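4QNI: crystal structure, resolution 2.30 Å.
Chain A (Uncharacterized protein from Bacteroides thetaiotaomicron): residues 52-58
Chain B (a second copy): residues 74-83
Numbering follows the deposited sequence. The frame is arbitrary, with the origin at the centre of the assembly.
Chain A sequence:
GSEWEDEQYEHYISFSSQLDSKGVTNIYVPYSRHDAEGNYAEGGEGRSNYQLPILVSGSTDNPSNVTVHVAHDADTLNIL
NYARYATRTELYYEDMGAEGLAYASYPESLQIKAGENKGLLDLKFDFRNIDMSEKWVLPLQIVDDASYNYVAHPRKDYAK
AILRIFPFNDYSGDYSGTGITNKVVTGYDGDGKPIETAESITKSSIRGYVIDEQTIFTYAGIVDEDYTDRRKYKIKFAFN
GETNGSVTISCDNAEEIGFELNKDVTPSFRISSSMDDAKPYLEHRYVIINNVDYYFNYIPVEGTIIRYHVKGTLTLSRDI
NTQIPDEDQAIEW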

ATOM      1  N   LEU A  52     -11.838   5.326 -27.984  1.00 42.36           N
ATOM      2  CA  LEU A  52     -10.919   5.517 -26.863  1.00 41.42           C
ATOM      3  C   LEU A  52     -11.031   6.929 -26.298  1.00 45.98           C
ATOM      4  O   LEU A  52     -10.702   7.895 -26.989  1.00 45.92           O
ATOM      5  N   PRO A  53     -11.480   7.068 -25.028  1.00 43.81           N
ATOM      6  CA  PRO A  53     -11.612   8.405 -24.435  1.00 44.33           C
ATOM      7  C   PRO A  53     -10.284   9.110 -24.184  1.00 48.10           C
ATOM      8  O   PRO A  53      -9.292   8.497 -23.794  1.00 47.41           O
ATOM      9  N   ILE A  54     -10.289  10.421 -24.424  1.00 44.45           N
ATOM     10  CA  ILE A  54      -9.177  11.338 -24.209  1.00 43.91           C
ATOM     11  C   ILE A  54      -9.758  12.446 -23.377  1.00 50.97           C
ATOM     12  O   ILE A  54     -10.773  13.040 -23.768  1.00 51.71           O
ATOM     13  N   LEU A  55      -9.165  12.676 -22.203  1.00 48.15           N
ATOM     14  CA  LEU A  55      -9.634  13.670 -21.252  1.00 50.33           C
ATOM     15  C   LEU A  55      -8.849  14.968 -21.362  1.00 53.64           C
ATOM     16  O   LEU A  55      -7.636  14.959 -21.574  1.00 52.02           O
ATOM     17  N   VAL A  56      -9.561  16.088 -21.251  1.00 52.61           N
ATOM     18  CA  VAL A  56      -9.013  17.444 -21.369  1.00 53.02           C
ATOM     19  C   VAL A  56      -9.461  18.304 -20.197  1.00 58.74           C
ATOM     20  O   VAL A  56     -10.655  18.421 -19.948  1.00 58.98           O
ATOM     21  N   SER A  57      -8.507  18.959 -19.530  1.00 57.71           N
ATOM     22  CA  SER A  57      -8.757  19.937 -18.458  1.00 60.65           C
ATOM     23  C   SER A  57      -8.942  21.370 -19.070  1.00 67.95           C
ATOM     24  O   SER A  57      -8.640  21.573 -20.240  1.00 68.35           O
ATOM     25  N   GLY A  58      -9.438  22.325 -18.285  1.00 67.56           N
ATOM     26  CA  GLY A  58      -9.659  23.710 -18.709  1.00 93.52           C
ATOM     27  C   GLY A  58     -10.691  23.943 -19.805  1.00120.48           C
ATOM     28  O   GLY A  58     -11.505  23.075 -20.135  1.00 82.06           O
TER
ATOM     29  N   ALA B  74     -16.356  23.090 -12.543  1.00 42.01           N
ATOM     30  CA  ALA B  74     -17.174  22.111 -13.264  1.00 41.74           C
ATOM     31  C   ALA B  74     -16.295  21.152 -14.099  1.00 45.69           C
ATOM     32  O   ALA B  74     -16.651  19.986 -14.253  1.00 44.97           O
ATOM     33  N   ASP B  75     -15.115  21.621 -14.535  1.00 43.47           N
ATOM     34  CA  ASP B  75     -14.146  20.845 -15.334  1.00 45.10           C
ATOM     35  C   ASP B  75     -13.671  19.613 -14.626  1.00 47.15           C
ATOM     36  O   ASP B  75     -13.796  18.537 -15.187  1.00 47.79           O
ATOM     37  N   THR B  76     -13.158  19.752 -13.392  1.00 42.43           N
ATOM     38  CA  THR B  76     -12.674  18.616 -12.596  1.00 41.76           C
ATOM     39  C   THR B  76     -13.824  17.622 -12.333  1.00 43.96           C
ATOM     40  O   THR B  76     -13.609  16.415 -12.404  1.00 44.00           O
ATOM     41  N   LEU B  77     -15.033  18.126 -12.053  1.00 40.18           N
ATOM     42  CA  LEU B  77     -16.192  17.265 -11.832  1.00 39.64           C
ATOM     43  C   LEU B  77     -16.498  16.480 -13.113  1.00 44.32           C
ATOM     44  O   LEU B  77     -16.719  15.270 -13.044  1.00 44.77           O
ATOM     45  N   ASN B  78     -16.477  17.157 -14.283  1.00 41.22           N
ATOM     46  CA  ASN B  78     -16.708  16.480 -15.564  1.00 42.73           C
ATOM     47  C   ASN B  78     -15.709  15.351 -15.816  1.00 49.02           C
ATOM     48  O   ASN B  78     -16.141  14.249 -16.141  1.00 49.26           O
ATOM     49  N   ILE B  79     -14.386  15.605 -15.629  1.00 47.57           N
ATOM     50  CA  ILE B  79     -13.329  14.580 -15.783  1.00 48.40           C
ATOM     51  C   ILE B  79     -13.639  13.408 -14.841  1.00 53.03           C
ATOM     52  O   ILE B  79     -13.686  12.259 -15.285  1.00 52.35           O
ATOM     53  N   LEU B  80     -13.916  13.722 -13.557  1.00 49.00           N
ATOM     54  CA  LEU B  80     -14.194  12.709 -12.558  1.00 48.43           C
ATOM     55  C   LEU B  80     -15.413  11.881 -12.963  1.00 51.16           C
ATOM     56  O   LEU B  80     -15.353  10.658 -12.849  1.00 50.96           O
ATOM     57  N   ASN B  81     -16.514  12.529 -13.410  1.00 47.43           N
ATOM     58  CA  ASN B  81     -17.719  11.797 -13.828  1.00 47.53           C
ATOM     59  C   ASN B  81     -17.432  10.847 -15.006  1.00 52.11           C
ATOM     60  O   ASN B  81     -17.858   9.693 -14.956  1.00 49.53           O
ATOM     61  N   TYR B  82     -16.705  11.321 -16.044  1.00 51.57           N
ATOM     62  CA  TYR B  82     -16.410  10.460 -17.192  1.00 55.18           C
ATOM     63  C   TYR B  82     -15.450   9.335 -16.814  1.00 60.61           C
ATOM     64  O   TYR B  82     -15.680   8.191 -17.214  1.00 60.06           O
ATOM     65  N   ALA B  83     -14.439   9.634 -15.979  1.00 58.28           N
ATOM     66  CA  ALA B  83     -13.464   8.646 -15.501  1.00 59.41           C
ATOM     67  C   ALA B  83     -14.113   7.575 -14.626  1.00 62.49           C
ATOM     68  O   ALA B  83     -13.711   6.419 -14.667  1.00 64.54           O
TER

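How does the helix of chain B present itself to the strand of chain A? The two run nearly antiparallel, at 162° between their N-to-C directions, and their axes come within 9.2 Å. Because a helix turns about 100° per residue, side chains three or four positions apart fall on the same side, and here Asp B75, Ile B79 and Tyr B82 direct their CA-to-CB bonds toward the strand. The strand answers with alternate residues: Pro A53 and Leu A55 point toward the helix, while Ile A54 and Val A56 point away.

What does Asp B75 meet at the start of the helix stretch? Its side chain, with chi1 in the m well, comes close to Gly A58, beyond the end of the strand. Asp B75 OD1 lies 3.4 Å from the backbone O of Gly A58, but both atoms are acceptors, so this is proximity and not a hydrogen bond; OD1 is satisfied elsewhere in the structure. Gly A58 is poorly ordered and has a positive phi of 64°, a backbone conformation that favours glycine. The next three residues, Thr B76, Leu B77 and Asn B78, make no contact with the strand.

Why is Ile B79 central to the packing? It sits across from Leu A55, their CA atoms 6.7 Å apart, and its side chain adopts m for both chi1 and chi2. This places Ile B79 CD1 just 3.2 Å from the backbone O of Val A56, a close approach of a methyl group to a carbonyl oxygen. The same side chain also packs against Leu A55, with Ile B79 CG2 4.0 Å from Leu A55 CD1 as the nearest pair. Leu A55 is m at chi1 and t at chi2, and its buried side chain brings its second methyl group near the next inward-pointing residue of the helix.

How does Tyr B82 complete the contact? After Leu B80, which points away, and Asn B81, which is out of reach, Tyr B82 has its CA-to-CB bond toward the strand and chi1 at -157°, in the t well. Pro A53 CB comes within 3.6 Å of Tyr B82 CE2, and Leu A55 CD2 within 4.1 Å of Tyr B82 CD2; both approach the ring obliquely. Leu A55 thus touches Ile B79 with one methyl and Tyr B82 with the other, bridging successive turns of the helix. No hydrogen bond joins the two stretches, and the side-chain pairs in closest contact, Pro A53 with Tyr B82 and Leu A55 with Ile B79 and Tyr B82, meet through carbon atoms; the carboxylate of Asp B75 lies at one end of the contact and the tyrosine ring near the other.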

ATOM      1  CB  LEU A  52      -9.473   5.200 -27.318  1.00 40.80           C
ATOM      2  CG  LEU A  52      -8.340   5.347 -26.296  1.00 46.24           C
ATOM      3  CD1 LEU A  52      -8.335   4.178 -25.304  1.00 47.01           C
ATOM      4  CD2 LEU A  52      -6.994   5.439 -26.997  1.00 45.86           C
ATOM      5  CB  PRO A  53     -12.313   8.126 -23.101  1.00 46.84           C
ATOM      6  CG  PRO A  53     -12.934   6.761 -23.253  1.00 50.13           C
ATOM      7  CD  PRO A  53     -11.944   6.028 -24.081  1.00 44.90           C
ATOM      8  CB  ILE A  54      -8.546  11.825 -25.537  1.00 46.17           C
ATOM      9  CG1 ILE A  54      -7.771  10.669 -26.246  1.00 44.86           C
ATOM     10  CG2 ILE A  54      -7.664  13.053 -25.297  1.00 46.28           C
ATOM     11  CD1 ILE A  54      -7.174  11.021 -27.549  1.00 46.05           C
ATOM     12  CB  LEU A  55      -9.556  13.098 -19.828  1.00 51.34           C
ATOM     13  CG  LEU A  55     -10.244  11.737 -19.575  1.00 56.08           C
ATOM     14  CD1 LEU A  55      -9.862  11.185 -18.197  1.00 57.14           C
ATOM     15  CD2 LEU A  55     -11.754  11.835 -19.722  1.00 58.02           C
ATOM     16  CB  VAL A  56      -9.433  18.125 -22.704  1.00 57.34           C
ATOM     17  CG1 VAL A  56      -8.636  19.404 -22.942  1.00 57.77           C
ATOM     18  CG2 VAL A  56      -9.306  17.179 -23.896  1.00 56.17           C
ATOM     19  CB  SER A  57      -7.595  19.922 -17.471  1.00 64.24           C
ATOM     20  OG  SER A  57      -6.413  20.386 -18.107  1.00 73.39           O
TER
ATOM     21  CB  ALA B  74     -18.182  22.828 -14.145  1.00 42.33           C
ATOM     22  CB  ASP B  75     -12.921  21.686 -15.736  1.00 48.46           C
ATOM     23  CG  ASP B  75     -13.156  22.648 -16.864  1.00 69.05           C
ATOM     24  OD1 ASP B  75     -13.881  22.282 -17.819  1.00 72.59           O
ATOM     25  OD2 ASP B  75     -12.571  23.752 -16.826  1.00 83.00           O
ATOM     26  CB  THR B  76     -12.028  19.128 -11.302  1.00 47.04           C
ATOM     27  OG1 THR B  76     -10.980  20.032 -11.654  1.00 49.09           O
ATOM     28  CG2 THR B  76     -11.454  18.014 -10.440  1.00 41.19           C
ATOM     29  CB  LEU B  77     -17.418  18.095 -11.377  1.00 38.99           C
ATOM     30  CG  LEU B  77     -18.722  17.333 -11.127  1.00 41.15           C
ATOM     31  CD1 LEU B  77     -18.524  16.165 -10.170  1.00 39.24           C
ATOM     32  CD2 LEU B  77     -19.793  18.261 -10.597  1.00 41.35           C
ATOM     33  CB  ASN B  78     -16.677  17.463 -16.710  1.00 43.01           C
ATOM     34  CG  ASN B  78     -17.898  18.349 -16.736  1.00 55.82           C
ATOM     35  OD1 ASN B  78     -18.922  18.060 -16.116  1.00 42.82           O
ATOM     36  ND2 ASN B  78     -17.801  19.464 -17.431  1.00 46.63           N
ATOM     37  CB  ILE B  79     -11.900  15.135 -15.534  1.00 50.76           C
ATOM     38  CG1 ILE B  79     -11.573  16.415 -16.338  1.00 51.32           C
ATOM     39  CG2 ILE B  79     -10.809  14.055 -15.643  1.00 51.14           C
ATOM     40  CD1 ILE B  79     -11.530  16.278 -17.757  1.00 63.72           C
ATOM     41  CB  LEU B  80     -14.374  13.335 -11.158  1.00 47.92           C
ATOM     42  CG  LEU B  80     -14.761  12.335 -10.041  1.00 53.02           C
ATOM     43  CD1 LEU B  80     -13.914  12.503  -8.819  1.00 52.78           C
ATOM     44  CD2 LEU B  80     -16.178  12.464  -9.708  1.00 55.57           C
ATOM     45  CB  ASN B  81     -18.861  12.747 -14.194  1.00 43.69           C
ATOM     46  CG  ASN B  81     -19.678  13.187 -13.018  1.00 50.12           C
ATOM     47  OD1 ASN B  81     -19.903  12.428 -12.073  1.00 43.83           O
ATOM     48  ND2 ASN B  81     -20.151  14.428 -13.054  1.00 37.64           N
ATOM     49  CB  TYR B  82     -15.910  11.221 -18.425  1.00 58.48           C
ATOM     50  CG  TYR B  82     -16.161  10.415 -19.684  1.00 67.09           C
ATOM     51  CD1 TYR B  82     -17.411  10.420 -20.304  1.00 70.75           C
ATOM     52  CD2 TYR B  82     -15.172   9.587 -20.219  1.00 69.97           C
ATOM     53  CE1 TYR B  82     -17.658   9.645 -21.444  1.00 74.34           C
ATOM     54  CE2 TYR B  82     -15.419   8.790 -21.337  1.00 72.69           C
ATOM     55  CZ  TYR B  82     -16.656   8.840 -21.963  1.00 80.90           C
ATOM     56  OH  TYR B  82     -16.896   8.068 -23.080  1.00 83.18           O
ATOM     57  CB  ALA B  83     -12.348   9.339 -14.717  1.00 59.64           C
TER